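Local structure of ATPase BagA (Mycobacterium tuberculosis H37Rv, 6BS3) at residues A[40-45]-A[158-163]; A[49-54]-A[85-90]. The protein forms one subunit of the heterodimeric BagAB ATPase complex, hydrolysing ATP in an activity required for resistance to nitric oxide and elevated glycerol. One frame throughout, in Å; residues are numbered along the deposited sequence.

Contact 1 of 2, residues A[40-45]-A[158-163]; sequences ALALTL and AIVVDA
Ala40 O is gripped by both Thr44 N and Thr44 OG1, in the same helical turns whose Leu41, Ala42 and Leu45 pack on Val160 and Ala158 of the strand. One donor comes from above the plane of the Ala40 carbonyl and the other from below, and the hydroxyl bond, Thr44 OG1 to Ala40 O, is 2.7 Å long. Thr44 OG1 is also hydrogen-bonded to Ser331 OG of helix 324-336.

The interface itself is purely apolar. Val160 divides its two methyls among the helical partners: CG1 meets Leu41 CD2 at 4.0 Å, whereas CG2 comes 4.0 Å from Ala42 CA and 4.1 Å from Leu45 CD1. Leu45 CG stands anti to its carbonyl carbon (chi1 -61°), and its CD1 spans Val160 CG2 and Ala158 CB.

Segment 40-45 runs antiparallel to strand 158-162, the two short axes approaching to 8.7 Å, as expected of the beta-alpha-beta crossover after the P-loop. Helix 34-46 connects strands 23-28 and 51-56 while covering strand 158-162, which lies between them in the sheet. Val160 therefore also touches Val26 of one flanking strand, and Ala42 and Leu45 touch Val52 of the other.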
loop_
_atom_site.group_PDB
_atom_site.type_symbol
_atom_site.label_atom_id
_atom_site.label_comp_id
_atom_site.label_asym_id
_atom_site.label_seq_id
_atom_site.Cartn_x
_atom_site.Cartn_y
_atom_site.Cartn_z
ATOM N N ALA A 40 7.936 -4.241 16.671
ATOM C CA ALA A 40 8.953 -3.512 17.455
ATOM C C ALA A 40 8.334 -2.922 18.742
ATOM O O ALA A 40 8.986 -2.925 19.776
ATOM C CB ALA A 40 9.595 -2.413 16.612
ATOM N N LEU A 41 7.061 -2.442 18.669
ATOM C CA LEU A 41 6.319 -1.921 19.806
ATOM C C LEU A 41 6.061 -3.045 20.823
ATOM O O LEU A 41 6.269 -2.844 22.021
ATOM C CB LEU A 41 5.000 -1.220 19.364
ATOM C CG LEU A 41 4.077 -0.709 20.516
ATOM C CD1 LEU A 41 4.826 0.224 21.463
ATOM C CD2 LEU A 41 2.793 -0.079 19.978
ATOM N N ALA A 42 5.640 -4.223 20.339
ATOM C CA ALA A 42 5.372 -5.424 21.153
ATOM C C ALA A 42 6.622 -5.824 21.922
ATOM O O ALA A 42 6.522 -6.096 23.116
ATOM C CB ALA A 42 4.887 -6.581 20.270
ATOM N N LEU A 43 7.804 -5.809 21.248
ATOM C CA LEU A 43 9.112 -6.112 21.850
ATOM C C LEU A 43 9.439 -5.119 22.937
ATOM O O LEU A 43 9.930 -5.520 23.991
ATOM C CB LEU A 43 10.263 -6.152 20.807
ATOM C CG LEU A 43 10.282 -7.352 19.827
ATOM C CD1 LEU A 43 11.232 -7.091 18.644
ATOM C CD2 LEU A 43 10.678 -8.665 20.545
ATOM N N THR A 44 9.146 -3.827 22.697
ATOM C CA THR A 44 9.423 -2.741 23.644
ATOM C C THR A 44 8.587 -2.899 24.922
ATOM O O THR A 44 9.117 -2.742 26.005
ATOM C CB THR A 44 9.212 -1.350 22.988
ATOM O OG1 THR A 44 9.930 -1.277 21.761
ATOM C CG2 THR A 44 9.661 -0.227 23.879
ATOM N N LEU A 45 7.294 -3.208 24.781
ATOM C CA LEU A 45 6.372 -3.348 25.893
ATOM C C LEU A 45 6.565 -4.637 26.671
ATOM O O LEU A 45 6.196 -4.673 27.841
ATOM C CB LEU A 45 4.914 -3.174 25.416
ATOM C CG LEU A 45 4.559 -1.795 24.782
ATOM C CD1 LEU A 45 3.157 -1.784 24.295
ATOM C CD2 LEU A 45 4.787 -0.629 25.778
ATOM N N ALA A 158 -0.018 -6.278 27.800
ATOM C CA ALA A 158 -0.478 -5.426 26.700
ATOM C C ALA A 158 -0.790 -6.269 25.481
ATOM O O ALA A 158 -0.283 -7.384 25.338
ATOM C CB ALA A 158 0.579 -4.368 26.342
ATOM N N ILE A 159 -1.632 -5.725 24.605
ATOM C CA ILE A 159 -2.021 -6.297 23.317
ATOM C C ILE A 159 -1.653 -5.256 22.262
ATOM O O ILE A 159 -2.030 -4.086 22.380
ATOM C CB ILE A 159 -3.547 -6.640 23.241
ATOM C CG1 ILE A 159 -4.047 -7.470 24.476
ATOM C CG2 ILE A 159 -3.927 -7.301 21.896
ATOM C CD1 ILE A 159 -3.554 -8.830 24.659
ATOM N N VAL A 160 -0.906 -5.681 21.246
ATOM C CA VAL A 160 -0.525 -4.802 20.141
ATOM C C VAL A 160 -1.180 -5.359 18.880
ATOM O O VAL A 160 -0.982 -6.523 18.532
ATOM C CB VAL A 160 1.012 -4.570 19.993
ATOM C CG1 VAL A 160 1.309 -3.584 18.855
ATOM C CG2 VAL A 160 1.636 -4.081 21.320
ATOM N N VAL A 161 -2.028 -4.551 18.253
ATOM C CA VAL A 161 -2.709 -4.956 17.039
ATOM C C VAL A 161 -2.060 -4.276 15.833
ATOM O O VAL A 161 -1.937 -3.043 15.800
ATOM C CB VAL A 161 -4.257 -4.744 17.108
ATOM C CG1 VAL A 161 -4.956 -5.255 15.850
ATOM C CG2 VAL A 161 -4.848 -5.416 18.345
ATOM N N ASP A 162 -1.590 -5.110 14.865
ATOM C CA ASP A 162 -1.120 -4.712 13.544
ATOM C C ASP A 162 -2.505 -4.583 12.855
ATOM O O ASP A 162 -3.122 -5.570 12.454
ATOM C CB ASP A 162 -0.233 -5.815 12.955
ATOM C CG ASP A 162 0.197 -5.706 11.503
ATOM O OD1 ASP A 162 -0.130 -4.693 10.850
ATOM O OD2 ASP A 162 0.841 -6.643 11.015
ATOM N N ALA A 163 -3.050 -3.366 12.901
ATOM C CA ALA A 163 -4.421 -3.041 12.508
ATOM C C ALA A 163 -4.642 -2.776 11.000
ATOM O O ALA A 163 -3.675 -2.536 10.279
ATOM C CB ALA A 163 -4.893 -1.840 13.338
#

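Contact 2 of 2, residues A[49-54]-A[85-90]; sequences GRKVLL and GGQVNA
Arg50 O accepts from Gln87 N, and Gln87 O in turn from Val52 N, beginning the parallel pairing of strands 51-56 and 86-92 in the mixed sheet of this P-loop NTPase fold. Asn89 N to Val52 O and Leu54 N to Asn89 O continue it, both 2.8 Å long. Gln87 and Asn89 each use both N and O, so the partner strand is held from alternate residues. Near the exposed start, Gly49 CA makes a CA-H...O contact with Gly85 O at 3.4 Å.

Val52, Leu54, Val88 and Ala90 share one face, where Leu54 CB lies 4.1 Å from Val88 CG1. Helix 34-46 covers this side, Val52 touching Ala42 and both Val52 and Val88 touching Ala46.

On the other face, Lys51 and Gln87 extend in the same direction alongside one another, Lys51 CE 4.2 Å from Gln87 NE2. Leu53 crosses Asn89 at about a right angle; with Leu53 CG anti to its backbone N (chi1 -175°), the branch leaves CD1 3.6 Å from Asn89 CB. Farther out, Tyr156 OH is hydrogen-bonded to Asn89 ND2, and between them the two partners of the amide would fix its rotation. The other is Gln87: its NE2 donates to Asn89 OD1 at 2.8 Å, tilted 27° from the carbonyl plane of Asn89.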
loop_
_atom_site.group_PDB
_atom_site.type_symbol
_atom_site.label_atom_id
_atom_site.label_comp_id
_atom_site.label_asym_id
_atom_site.label_seq_id
_atom_site.Cartn_x
_atom_site.Cartn_y
_atom_site.Cartn_z
ATOM N N GLY A 49 10.503 -8.903 31.775
ATOM C CA GLY A 49 9.661 -10.021 32.206
ATOM C C GLY A 49 8.162 -9.838 32.011
ATOM O O GLY A 49 7.376 -10.388 32.784
ATOM N N ARG A 50 7.754 -9.061 30.994
ATOM C CA ARG A 50 6.343 -8.816 30.671
ATOM C C ARG A 50 5.874 -9.744 29.529
ATOM O O ARG A 50 6.702 -10.330 28.835
ATOM C CB ARG A 50 6.091 -7.333 30.334
ATOM C CG ARG A 50 6.626 -6.364 31.408
ATOM C CD ARG A 50 5.680 -5.221 31.708
ATOM N NE ARG A 50 5.316 -4.476 30.504
ATOM C CZ ARG A 50 4.310 -3.612 30.428
ATOM N NH1 ARG A 50 3.556 -3.365 31.491
ATOM N NH2 ARG A 50 4.044 -2.995 29.286
ATOM N N LYS A 51 4.566 -9.929 29.388
ATOM C CA LYS A 51 4.004 -10.800 28.352
ATOM C C LYS A 51 3.092 -9.979 27.462
ATOM O O LYS A 51 2.077 -9.477 27.939
ATOM C CB LYS A 51 3.253 -11.998 28.968
ATOM C CG LYS A 51 2.879 -13.071 27.943
ATOM C CD LYS A 51 1.857 -14.061 28.484
ATOM C CE LYS A 51 2.460 -15.135 29.345
ATOM N NZ LYS A 51 1.508 -16.261 29.523
ATOM N N VAL A 52 3.466 -9.828 26.176
ATOM C CA VAL A 52 2.701 -9.035 25.208
ATOM C C VAL A 52 2.178 -9.907 24.049
ATOM O O VAL A 52 2.891 -10.790 23.564
ATOM C CB VAL A 52 3.524 -7.799 24.736
ATOM C CG1 VAL A 52 2.853 -7.069 23.570
ATOM C CG2 VAL A 52 3.770 -6.829 25.898
ATOM N N LEU A 53 0.923 -9.665 23.629
ATOM C CA LEU A 53 0.332 -10.358 22.491
ATOM C C LEU A 53 0.346 -9.462 21.242
ATOM O O LEU A 53 -0.162 -8.338 21.279
ATOM C CB LEU A 53 -1.097 -10.880 22.796
ATOM C CG LEU A 53 -1.756 -11.736 21.688
ATOM C CD1 LEU A 53 -1.054 -13.088 21.513
ATOM C CD2 LEU A 53 -3.207 -11.960 21.976
ATOM N N LEU A 54 0.937 -9.964 20.142
ATOM C CA LEU A 54 0.982 -9.284 18.838
ATOM C C LEU A 54 -0.114 -9.920 17.947
ATOM O O LEU A 54 -0.061 -11.117 17.643
ATOM C CB LEU A 54 2.394 -9.415 18.208
ATOM C CG LEU A 54 2.606 -8.834 16.806
ATOM C CD1 LEU A 54 2.352 -7.289 16.774
ATOM C CD2 LEU A 54 3.965 -9.230 16.262
ATOM N N GLY A 85 13.895 -11.330 29.991
ATOM C CA GLY A 85 12.858 -12.332 30.242
ATOM C C GLY A 85 11.447 -12.016 29.793
ATOM O O GLY A 85 10.496 -12.688 30.201
ATOM N N GLY A 86 11.302 -11.005 28.961
ATOM C CA GLY A 86 10.003 -10.653 28.431
ATOM C C GLY A 86 9.608 -11.619 27.335
ATOM O O GLY A 86 10.453 -12.321 26.775
ATOM N N GLN A 87 8.328 -11.638 27.004
ATOM C CA GLN A 87 7.815 -12.542 26.003
ATOM C C GLN A 87 6.789 -11.888 25.104
ATOM O O GLN A 87 5.871 -11.215 25.570
ATOM C CB GLN A 87 7.218 -13.763 26.713
ATOM C CG GLN A 87 6.455 -14.736 25.838
ATOM C CD GLN A 87 6.065 -15.956 26.623
ATOM O OE1 GLN A 87 6.769 -16.389 27.532
ATOM N NE2 GLN A 87 4.944 -16.549 26.274
ATOM N N VAL A 88 6.935 -12.137 23.805
ATOM C CA VAL A 88 5.981 -11.715 22.796
ATOM C C VAL A 88 5.321 -12.967 22.192
ATOM O O VAL A 88 6.004 -13.808 21.620
ATOM C CB VAL A 88 6.580 -10.780 21.711
ATOM C CG1 VAL A 88 5.525 -10.402 20.675
ATOM C CG2 VAL A 88 7.198 -9.531 22.341
ATOM N N ASN A 89 3.998 -13.076 22.346
ATOM C CA ASN A 89 3.169 -14.118 21.745
ATOM C C ASN A 89 2.551 -13.561 20.467
ATOM O O ASN A 89 2.329 -12.352 20.375
ATOM C CB ASN A 89 2.055 -14.557 22.698
ATOM C CG ASN A 89 2.473 -15.551 23.734
ATOM O OD1 ASN A 89 3.642 -15.887 23.850
ATOM N ND2 ASN A 89 1.516 -16.052 24.509
ATOM N N ALA A 90 2.240 -14.439 19.490
ATOM C CA ALA A 90 1.625 -14.029 18.226
ATOM C C ALA A 90 0.254 -14.632 18.038
ATOM O O ALA A 90 0.054 -15.813 18.323
ATOM C CB ALA A 90 2.523 -14.402 17.038
#

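Contact 1 is fully buried, whereas contact 2 runs from exposed glycines ahead of the strands into the interior; their centres are about 9 Å apart. Contact 1 joins helix to sheet through methyl groups, with no hydrogen bond across it, while contact 2 joins strand to strand mainly through backbone bonds. They belong to one layered unit, since strands 158-162 and 51-56 are neighbours in the sheet and helix 34-46 is followed, after a short loop, by strand 51-56. Two probable hydrogen bonds tie the contacts together: Val160 N to Leu53 O within the sheet, and Arg50 NE to Leu45 O at the end of the helical segment.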